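Long-range contacts in Poly(A) RNA polymerase protein 2 (Saccharomyces cerevisiae, PDB 3NYB), which probably adds adenosine tails to RNA 3' ends as the poly(A) polymerase subunit of TRAMP, an RNA surveillance complex: residues Y3-H11 / F23-Y31; G230-S238 / N259-D267. The protein carries 1 engineered substitution. All blocks are in the same frame, centred on the assembly; numbering follows the deposited sequence.

Interaction 1: residues Y3-H11 / F23-Y31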
loop_
_atom_site.group_PDB
_atom_site.type_symbol
_atom_site.label_atom_id
_atom_site.label_comp_id
_atom_site.label_asym_id
_atom_site.label_seq_id
_atom_site.Cartn_x
_atom_site.Cartn_y
_atom_site.Cartn_z
ATOM N N TYR A 3 19.478 5.309 8.706
ATOM C CA TYR A 3 18.835 5.169 7.409
ATOM C C TYR A 3 19.783 4.443 6.480
ATOM O O TYR A 3 20.284 5.025 5.521
ATOM C CB TYR A 3 18.508 6.541 6.846
ATOM C CG TYR A 3 17.786 7.412 7.835
ATOM C CD1 TYR A 3 18.239 8.693 8.128
ATOM C CD2 TYR A 3 16.658 6.947 8.501
ATOM C CE1 TYR A 3 17.576 9.499 9.041
ATOM C CE2 TYR A 3 15.991 7.743 9.422
ATOM C CZ TYR A 3 16.456 9.018 9.680
ATOM O OH TYR A 3 15.807 9.812 10.586
ATOM N N PRO A 4 20.025 3.157 6.764
ATOM C CA PRO A 4 21.068 2.360 6.117
ATOM C C PRO A 4 20.997 2.471 4.605
ATOM O O PRO A 4 22.045 2.464 3.955
ATOM C CB PRO A 4 20.724 0.924 6.561
ATOM C CG PRO A 4 19.265 1.003 7.038
ATOM C CD PRO A 4 19.220 2.338 7.687
ATOM N N TRP A 5 19.793 2.576 4.042
ATOM C CA TRP A 5 19.655 2.586 2.575
ATOM C C TRP A 5 20.264 3.820 1.911
ATOM O O TRP A 5 20.360 3.895 0.689
ATOM C CB TRP A 5 18.200 2.438 2.162
ATOM C CG TRP A 5 17.328 3.538 2.669
ATOM C CD1 TRP A 5 17.027 4.708 2.036
ATOM C CD2 TRP A 5 16.626 3.563 3.919
ATOM N NE1 TRP A 5 16.194 5.468 2.822
ATOM C CE2 TRP A 5 15.936 4.788 3.977
ATOM C CE3 TRP A 5 16.529 2.673 4.990
ATOM C CZ2 TRP A 5 15.154 5.140 5.074
ATOM C CZ3 TRP A 5 15.753 3.030 6.078
ATOM C CH2 TRP A 5 15.072 4.248 6.110
ATOM N N ILE A 6 20.674 4.779 2.733
ATOM C CA ILE A 6 21.301 6.005 2.266
ATOM C C ILE A 6 22.790 5.816 2.016
ATOM O O ILE A 6 23.372 6.485 1.160
ATOM C CB ILE A 6 21.084 7.155 3.283
ATOM C CG1 ILE A 6 19.988 8.084 2.790
ATOM C CG2 ILE A 6 22.337 7.962 3.496
ATOM C CD1 ILE A 6 18.620 7.482 2.884
ATOM N N LEU A 7 23.405 4.903 2.760
ATOM C CA LEU A 7 24.862 4.734 2.731
ATOM C C LEU A 7 25.379 4.495 1.311
ATOM O O LEU A 7 24.934 3.570 0.638
ATOM C CB LEU A 7 25.268 3.581 3.648
ATOM C CG LEU A 7 26.640 3.649 4.322
ATOM C CD1 LEU A 7 26.957 5.067 4.754
ATOM C CD2 LEU A 7 26.712 2.694 5.510
ATOM N N ASN A 8 26.306 5.343 0.864
ATOM C CA ASN A 8 26.880 5.277 -0.488
ATOM C C ASN A 8 25.874 5.631 -1.579
ATOM O O ASN A 8 26.069 5.311 -2.752
ATOM C CB ASN A 8 27.514 3.903 -0.771
ATOM C CG ASN A 8 28.448 3.443 0.350
ATOM O OD1 ASN A 8 29.349 4.172 0.765
ATOM N ND2 ASN A 8 28.230 2.223 0.840
ATOM N N HIS A 9 24.801 6.301 -1.188
ATOM C CA HIS A 9 23.745 6.643 -2.119
ATOM C C HIS A 9 23.220 8.047 -1.854
ATOM O O HIS A 9 22.015 8.283 -1.864
ATOM C CB HIS A 9 22.600 5.647 -1.990
ATOM C CG HIS A 9 22.978 4.248 -2.354
ATOM N ND1 HIS A 9 23.205 3.855 -3.654
ATOM C CD2 HIS A 9 23.156 3.144 -1.587
ATOM C CE1 HIS A 9 23.509 2.567 -3.674
ATOM N NE2 HIS A 9 23.491 2.116 -2.433
ATOM N N ASP A 10 24.130 8.979 -1.608
ATOM C CA ASP A 10 23.741 10.346 -1.308
ATOM C C ASP A 10 23.342 11.087 -2.578
ATOM O O ASP A 10 24.090 11.090 -3.553
ATOM C CB ASP A 10 24.895 11.072 -0.623
ATOM C CG ASP A 10 24.685 12.556 -0.564
ATOM O OD1 ASP A 10 25.201 13.270 -1.452
ATOM O OD2 ASP A 10 23.991 13.008 0.365
ATOM N N HIS A 11 22.159 11.702 -2.568
ATOM C CA HIS A 11 21.709 12.518 -3.699
ATOM C C HIS A 11 21.497 13.969 -3.302
ATOM O O HIS A 11 20.639 14.646 -3.868
ATOM C CB HIS A 11 20.394 11.990 -4.250
ATOM C CG HIS A 11 20.368 10.508 -4.426
ATOM N ND1 HIS A 11 21.068 9.866 -5.428
ATOM C CD2 HIS A 11 19.718 9.540 -3.741
ATOM C CE1 HIS A 11 20.850 8.569 -5.348
ATOM N NE2 HIS A 11 20.033 8.342 -4.335
ATOM N N PHE A 23 14.939 8.837 -6.266
ATOM C CA PHE A 23 16.125 8.019 -6.085
ATOM C C PHE A 23 16.175 7.345 -4.714
ATOM O O PHE A 23 16.589 6.190 -4.599
ATOM C CB PHE A 23 17.387 8.855 -6.301
ATOM C CG PHE A 23 17.526 9.390 -7.691
ATOM C CD1 PHE A 23 16.965 8.718 -8.765
ATOM C CD2 PHE A 23 18.240 10.552 -7.932
ATOM C CE1 PHE A 23 17.097 9.208 -10.059
ATOM C CE2 PHE A 23 18.382 11.044 -9.220
ATOM C CZ PHE A 23 17.808 10.372 -10.285
ATOM N N GLU A 24 15.758 8.060 -3.674
ATOM C CA GLU A 24 15.773 7.472 -2.342
ATOM C C GLU A 24 14.732 6.368 -2.230
ATOM O O GLU A 24 14.961 5.366 -1.560
ATOM C CB GLU A 24 15.573 8.512 -1.231
ATOM C CG GLU A 24 16.034 7.972 0.119
ATOM C CD GLU A 24 15.644 8.829 1.305
ATOM O OE1 GLU A 24 15.264 10.004 1.112
ATOM O OE2 GLU A 24 15.727 8.311 2.442
ATOM N N ILE A 25 13.591 6.541 -2.890
ATOM C CA ILE A 25 12.587 5.481 -2.897
ATOM C C ILE A 25 13.191 4.187 -3.456
ATOM O O ILE A 25 13.073 3.140 -2.828
ATOM C CB ILE A 25 11.303 5.881 -3.659
ATOM C CG1 ILE A 25 10.677 7.127 -3.022
ATOM C CG2 ILE A 25 10.286 4.745 -3.650
ATOM C CD1 ILE A 25 9.336 7.501 -3.601
ATOM N N LYS A 26 13.848 4.280 -4.614
ATOM C CA LYS A 26 14.508 3.140 -5.238
ATOM C C LYS A 26 15.598 2.537 -4.352
ATOM O O LYS A 26 15.865 1.330 -4.396
ATOM C CB LYS A 26 15.115 3.533 -6.585
ATOM C CG LYS A 26 14.110 3.696 -7.714
ATOM C CD LYS A 26 14.813 4.035 -9.016
ATOM C CE LYS A 26 14.004 5.035 -9.861
ATOM N NZ LYS A 26 13.268 4.420 -10.998
ATOM N N ASP A 27 16.242 3.370 -3.547
ATOM C CA ASP A 27 17.305 2.866 -2.685
ATOM C C ASP A 27 16.726 1.996 -1.583
ATOM O O ASP A 27 17.174 0.864 -1.362
ATOM C CB ASP A 27 18.119 4.016 -2.115
ATOM C CG ASP A 27 18.938 4.721 -3.182
ATOM O OD1 ASP A 27 19.171 4.092 -4.243
ATOM O OD2 ASP A 27 19.346 5.887 -2.961
ATOM N N PHE A 28 15.709 2.533 -0.915
ATOM C CA PHE A 28 14.968 1.816 0.110
ATOM C C PHE A 28 14.419 0.488 -0.405
ATOM O O PHE A 28 14.651 -0.559 0.198
ATOM C CB PHE A 28 13.809 2.675 0.641
ATOM C CG PHE A 28 12.959 1.969 1.663
ATOM C CD1 PHE A 28 13.363 1.886 2.984
ATOM C CD2 PHE A 28 11.768 1.374 1.301
ATOM C CE1 PHE A 28 12.590 1.232 3.915
ATOM C CE2 PHE A 28 10.990 0.720 2.235
ATOM C CZ PHE A 28 11.400 0.647 3.536
ATOM N N VAL A 29 13.684 0.544 -1.513
ATOM C CA VAL A 29 13.092 -0.646 -2.115
ATOM C C VAL A 29 14.136 -1.714 -2.410
ATOM O O VAL A 29 13.892 -2.896 -2.206
ATOM C CB VAL A 29 12.322 -0.321 -3.420
ATOM C CG1 VAL A 29 11.818 -1.605 -4.098
ATOM C CG2 VAL A 29 11.169 0.605 -3.127
ATOM N N ALA A 30 15.297 -1.305 -2.897
ATOM C CA ALA A 30 16.340 -2.281 -3.186
ATOM C C ALA A 30 16.916 -2.812 -1.882
ATOM O O ALA A 30 17.214 -4.005 -1.758
ATOM C CB ALA A 30 17.437 -1.678 -4.072
ATOM N N TYR A 31 17.054 -1.925 -0.902
ATOM C CA TYR A 31 17.565 -2.336 0.396
ATOM C C TYR A 31 16.640 -3.361 1.086
ATOM O O TYR A 31 17.112 -4.278 1.774
ATOM C CB TYR A 31 17.797 -1.116 1.284
ATOM C CG TYR A 31 18.263 -1.462 2.669
ATOM C CD1 TYR A 31 19.612 -1.707 2.927
ATOM C CD2 TYR A 31 17.361 -1.564 3.721
ATOM C CE1 TYR A 31 20.058 -2.026 4.200
ATOM C CE2 TYR A 31 17.800 -1.894 5.011
ATOM C CZ TYR A 31 19.149 -2.114 5.235
ATOM O OH TYR A 31 19.591 -2.448 6.486
HETATM O O HOH W 1 19.725 7.471 -0.534
#
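The indole of Trp5 lies broadside against helix residue Phe28, whose ring meets it edge-on, Phe28 CD1 standing over the indole face, 3.8 Å from Trp5 CD2. The two planes are almost perpendicular (86°), a T-shaped pair, and Phe28 CB adds a CH-pi contact over the five-membered ring. Trp5 CG sits between its own backbone N and carbonyl carbon (chi1 61°), a torsion that puts the indole face against Phe28 and turns NE1 to Glu24. There NE1-H reaches Glu24 OE2 at 2.9 Å, close to the ring plane and on the anti lone pair. Tryptophan suits the place because it joins a broad apolar face to one N-H donor. Replacing this indole with the small side chain of an alanine would probably open a gap beside Phe28 and leave Glu24 OE2 with one donor fewer.

Glu24 is buried, and its other bonds run to the chain near the C terminus: Ser315 OG also reaches OE2, while the amides of Ile316 and Leu317 reach OE1. Tyr31 packs against the Trp5 stem, CB to CB at 3.7 Å; farther out, its CZ packs 3.6 Å from Pro4 CG.

One helical turn before Asp27, Phe23 sets its CB over a face of the His11 imidazole, 3.5 Å from the ring centroid. At the edge of that ring, NE2-H meets Asp27 OD2 at 2.9 Å, on the syn side, somewhat out of the carboxylate plane, the ring and carboxylate planes being 20° apart. A water links the same OD2 to the carbonyl oxygen of His9, donating to both. The Asp27 carboxylate would tend to favour a protonated His11 imidazole, so this end of the contact is polar, whereas the Trp5 end combines aromatic packing with a buried bond.

Interaction 2: residues G230-S238 / N259-D267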
loop_
_atom_site.group_PDB
_atom_site.type_symbol
_atom_site.label_atom_id
_atom_site.label_comp_id
_atom_site.label_asym_id
_atom_site.label_seq_id
_atom_site.Cartn_x
_atom_site.Cartn_y
_atom_site.Cartn_z
ATOM N N GLY A 230 -13.230 11.862 -1.268
ATOM C CA GLY A 230 -14.543 11.900 -0.651
ATOM C C GLY A 230 -14.919 10.557 -0.061
ATOM O O GLY A 230 -15.735 9.829 -0.619
ATOM N N TYR A 231 -14.314 10.227 1.070
ATOM C CA TYR A 231 -14.555 8.945 1.714
ATOM C C TYR A 231 -16.029 8.703 1.963
ATOM O O TYR A 231 -16.523 7.595 1.761
ATOM C CB TYR A 231 -13.775 8.860 3.024
ATOM C CG TYR A 231 -12.313 8.616 2.792
ATOM C CD1 TYR A 231 -11.827 7.325 2.652
ATOM C CD2 TYR A 231 -11.422 9.672 2.685
ATOM C CE1 TYR A 231 -10.493 7.091 2.430
ATOM C CE2 TYR A 231 -10.080 9.451 2.460
ATOM C CZ TYR A 231 -9.621 8.155 2.332
ATOM O OH TYR A 231 -8.288 7.913 2.101
ATOM N N ASP A 232 -16.720 9.748 2.406
ATOM C CA ASP A 232 -18.149 9.671 2.687
ATOM C C ASP A 232 -18.951 9.236 1.464
ATOM O O ASP A 232 -19.848 8.403 1.580
ATOM C CB ASP A 232 -18.670 11.021 3.202
ATOM C CG ASP A 232 -18.349 11.253 4.671
ATOM O OD1 ASP A 232 -18.983 10.608 5.536
ATOM O OD2 ASP A 232 -17.471 12.093 4.958
ATOM N N ASP A 233 -18.607 9.777 0.297
ATOM C CA ASP A 233 -19.449 9.654 -0.897
ATOM C C ASP A 233 -18.892 8.823 -2.070
ATOM O O ASP A 233 -19.659 8.384 -2.924
ATOM C CB ASP A 233 -19.828 11.049 -1.413
ATOM C CG ASP A 233 -20.372 11.954 -0.319
ATOM O OD1 ASP A 233 -21.410 11.616 0.288
ATOM O OD2 ASP A 233 -19.769 13.018 -0.076
ATOM N N VAL A 234 -17.577 8.614 -2.130
ATOM C CA VAL A 234 -16.977 7.937 -3.283
ATOM C C VAL A 234 -16.484 6.518 -2.990
ATOM O O VAL A 234 -15.862 6.271 -1.961
ATOM C CB VAL A 234 -15.805 8.751 -3.861
ATOM C CG1 VAL A 234 -15.316 8.129 -5.161
ATOM C CG2 VAL A 234 -16.219 10.189 -4.079
ATOM N N ALA A 235 -16.752 5.595 -3.912
ATOM C CA ALA A 235 -16.311 4.206 -3.778
ATOM C C ALA A 235 -15.376 3.813 -4.917
ATOM O O ALA A 235 -15.285 4.517 -5.924
ATOM C CB ALA A 235 -17.507 3.270 -3.733
ATOM N N LEU A 236 -14.682 2.688 -4.759
ATOM C CA LEU A 236 -13.750 2.226 -5.782
ATOM C C LEU A 236 -14.146 0.868 -6.327
ATOM O O LEU A 236 -14.558 -0.011 -5.571
ATOM C CB LEU A 236 -12.319 2.153 -5.240
ATOM C CG LEU A 236 -11.554 3.459 -5.062
ATOM C CD1 LEU A 236 -11.922 4.064 -3.751
ATOM C CD2 LEU A 236 -10.075 3.182 -5.106
ATOM N N GLY A 237 -14.003 0.704 -7.641
ATOM C CA GLY A 237 -14.299 -0.552 -8.305
ATOM C C GLY A 237 -13.531 -0.691 -9.604
ATOM O O GLY A 237 -12.662 0.128 -9.909
ATOM N N SER A 238 -13.850 -1.730 -10.372
ATOM C CA SER A 238 -13.182 -1.978 -11.646
ATOM C C SER A 238 -14.139 -2.475 -12.722
ATOM O O SER A 238 -14.554 -3.636 -12.718
ATOM C CB SER A 238 -12.024 -2.967 -11.479
ATOM O OG SER A 238 -10.792 -2.289 -11.306
ATOM N N ASN A 259 -22.693 3.071 8.920
ATOM C CA ASN A 259 -21.590 4.004 9.144
ATOM C C ASN A 259 -21.091 4.636 7.849
ATOM O O ASN A 259 -20.387 3.993 7.071
ATOM C CB ASN A 259 -20.436 3.309 9.873
ATOM C CG ASN A 259 -19.205 4.190 10.000
ATOM O OD1 ASN A 259 -19.274 5.408 9.820
ATOM N ND2 ASN A 259 -18.069 3.576 10.315
ATOM N N PRO A 260 -21.454 5.906 7.621
ATOM C CA PRO A 260 -21.129 6.672 6.409
ATOM C C PRO A 260 -19.626 6.813 6.138
ATOM O O PRO A 260 -19.186 6.557 5.016
ATOM C CB PRO A 260 -21.742 8.051 6.703
ATOM C CG PRO A 260 -21.901 8.080 8.203
ATOM C CD PRO A 260 -22.316 6.687 8.521
ATOM N N PHE A 261 -18.858 7.217 7.147
ATOM C CA PHE A 261 -17.439 7.509 6.956
ATOM C C PHE A 261 -16.555 6.269 7.039
ATOM O O PHE A 261 -16.092 5.887 8.115
ATOM C CB PHE A 261 -16.963 8.557 7.962
ATOM C CG PHE A 261 -15.582 9.082 7.679
ATOM C CD1 PHE A 261 -15.378 10.030 6.694
ATOM C CD2 PHE A 261 -14.495 8.635 8.400
ATOM C CE1 PHE A 261 -14.115 10.519 6.431
ATOM C CE2 PHE A 261 -13.226 9.121 8.143
ATOM C CZ PHE A 261 -13.038 10.065 7.155
ATOM N N SER A 262 -16.311 5.653 5.891
ATOM C CA SER A 262 -15.523 4.434 5.839
ATOM C C SER A 262 -15.136 4.099 4.400
ATOM O O SER A 262 -15.854 4.428 3.458
ATOM C CB SER A 262 -16.297 3.275 6.474
ATOM O OG SER A 262 -17.495 3.010 5.767
ATOM N N LEU A 263 -13.994 3.441 4.241
ATOM C CA LEU A 263 -13.485 3.101 2.922
ATOM C C LEU A 263 -14.369 2.052 2.267
ATOM O O LEU A 263 -14.671 1.028 2.872
ATOM C CB LEU A 263 -12.070 2.556 3.045
ATOM C CG LEU A 263 -11.094 2.845 1.907
ATOM C CD1 LEU A 263 -10.013 1.771 1.874
ATOM C CD2 LEU A 263 -11.815 2.911 0.582
ATOM N N ALA A 264 -14.777 2.308 1.027
ATOM C CA ALA A 264 -15.602 1.365 0.281
ATOM C C ALA A 264 -14.944 0.974 -1.028
ATOM O O ALA A 264 -14.862 1.768 -1.964
ATOM C CB ALA A 264 -16.964 1.947 0.022
ATOM N N ILE A 265 -14.464 -0.257 -1.078
ATOM C CA ILE A 265 -13.833 -0.785 -2.270
ATOM C C ILE A 265 -14.570 -2.057 -2.654
ATOM O O ILE A 265 -14.766 -2.945 -1.821
ATOM C CB ILE A 265 -12.340 -1.085 -2.027
ATOM C CG1 ILE A 265 -11.567 0.206 -1.815
ATOM C CG2 ILE A 265 -11.745 -1.832 -3.195
ATOM C CD1 ILE A 265 -10.152 -0.018 -1.346
ATOM N N GLN A 266 -14.992 -2.130 -3.914
ATOM C CA GLN A 266 -15.806 -3.238 -4.393
ATOM C C GLN A 266 -15.056 -4.565 -4.380
ATOM O O GLN A 266 -14.000 -4.699 -5.007
ATOM C CB GLN A 266 -16.321 -2.942 -5.801
ATOM C CG GLN A 266 -17.472 -3.822 -6.231
ATOM C CD GLN A 266 -18.268 -3.211 -7.359
ATOM O OE1 GLN A 266 -17.721 -2.897 -8.421
ATOM N NE2 GLN A 266 -19.571 -3.039 -7.139
ATOM N N ASP A 267 -15.610 -5.541 -3.666
ATOM C CA ASP A 267 -15.005 -6.867 -3.575
ATOM C C ASP A 267 -14.967 -7.520 -4.952
ATOM O O ASP A 267 -16.009 -7.721 -5.570
ATOM C CB ASP A 267 -15.790 -7.740 -2.594
ATOM C CG ASP A 267 -15.054 -9.012 -2.221
ATOM O OD1 ASP A 267 -14.050 -9.338 -2.895
ATOM O OD2 ASP A 267 -15.480 -9.685 -1.252
HETATM O O HOH W 2 -15.068 4.963 0.343
#
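Leu236 holds the segment 259-267 with both of its backbone polar groups. Its amide donates to Ala264 O at 2.9 Å, in the carbonyl plane, and its own carbonyl oxygen accepts from Gln266 N at 2.7 Å in a nearly straight bond (170°). Both bonds flank Ile265, whose CG1 packs 4.0 Å from Leu236 CB.

Toward Val234 the chains stand farther apart and a water takes over. It accepts from Ala264 N at 2.8 Å and can donate to Val234 O, with Ser262 O a more distant acceptor; more acceptors lie within its reach than two protons can serve. Lys248 helps at this end, its NZ bonding Tyr231 O.

Giving its N-H to the residue before its partner and taking that of the residue after, Leu236 forms a single parallel beta bridge with Ile265. It sets the short run around Ile265 beside strand 234-238, which pairs with 243-247 in an antiparallel hairpin, in the region assigned to the Cid1 poly(A) polymerase family.

Beyond the bridge, Gly237 leaves room for Gln266, whose CB lies 4.0 Å from Gly237 CA; Gln266 NE2 donates to Glu271 O. At the opposite end Tyr231 CB rests 3.8 Å from Phe261 CE1, while its hydroxyl bonds Tyr225 O. Asp232 brings OD2 to the Phe261 ring edge, 3.4 Å from CD1, and neighbouring Asp233 bonds Ser67 of the Protein AIR2 chain.

In the fold
From the N terminus, interaction 1 comes first: the N-terminal loop is followed by helix 17-31, whose later turns pack back against it, closing a short loop. That helix packs on helices 160-173 and 214-228, so the contact fastens the beginning of the chain to the helical part, next to residues close to the C terminus. The five-stranded sheet is built in between. Interaction 2 opens later, just after helix 214-228, and closes a loop holding strand 243-247; helices 186-198 and 282-304 and the AIR2 chain border it. The two contacts follow in series, neither nesting nor crossing, on opposite sides of the chain's centre, their own centres about 35 Å apart.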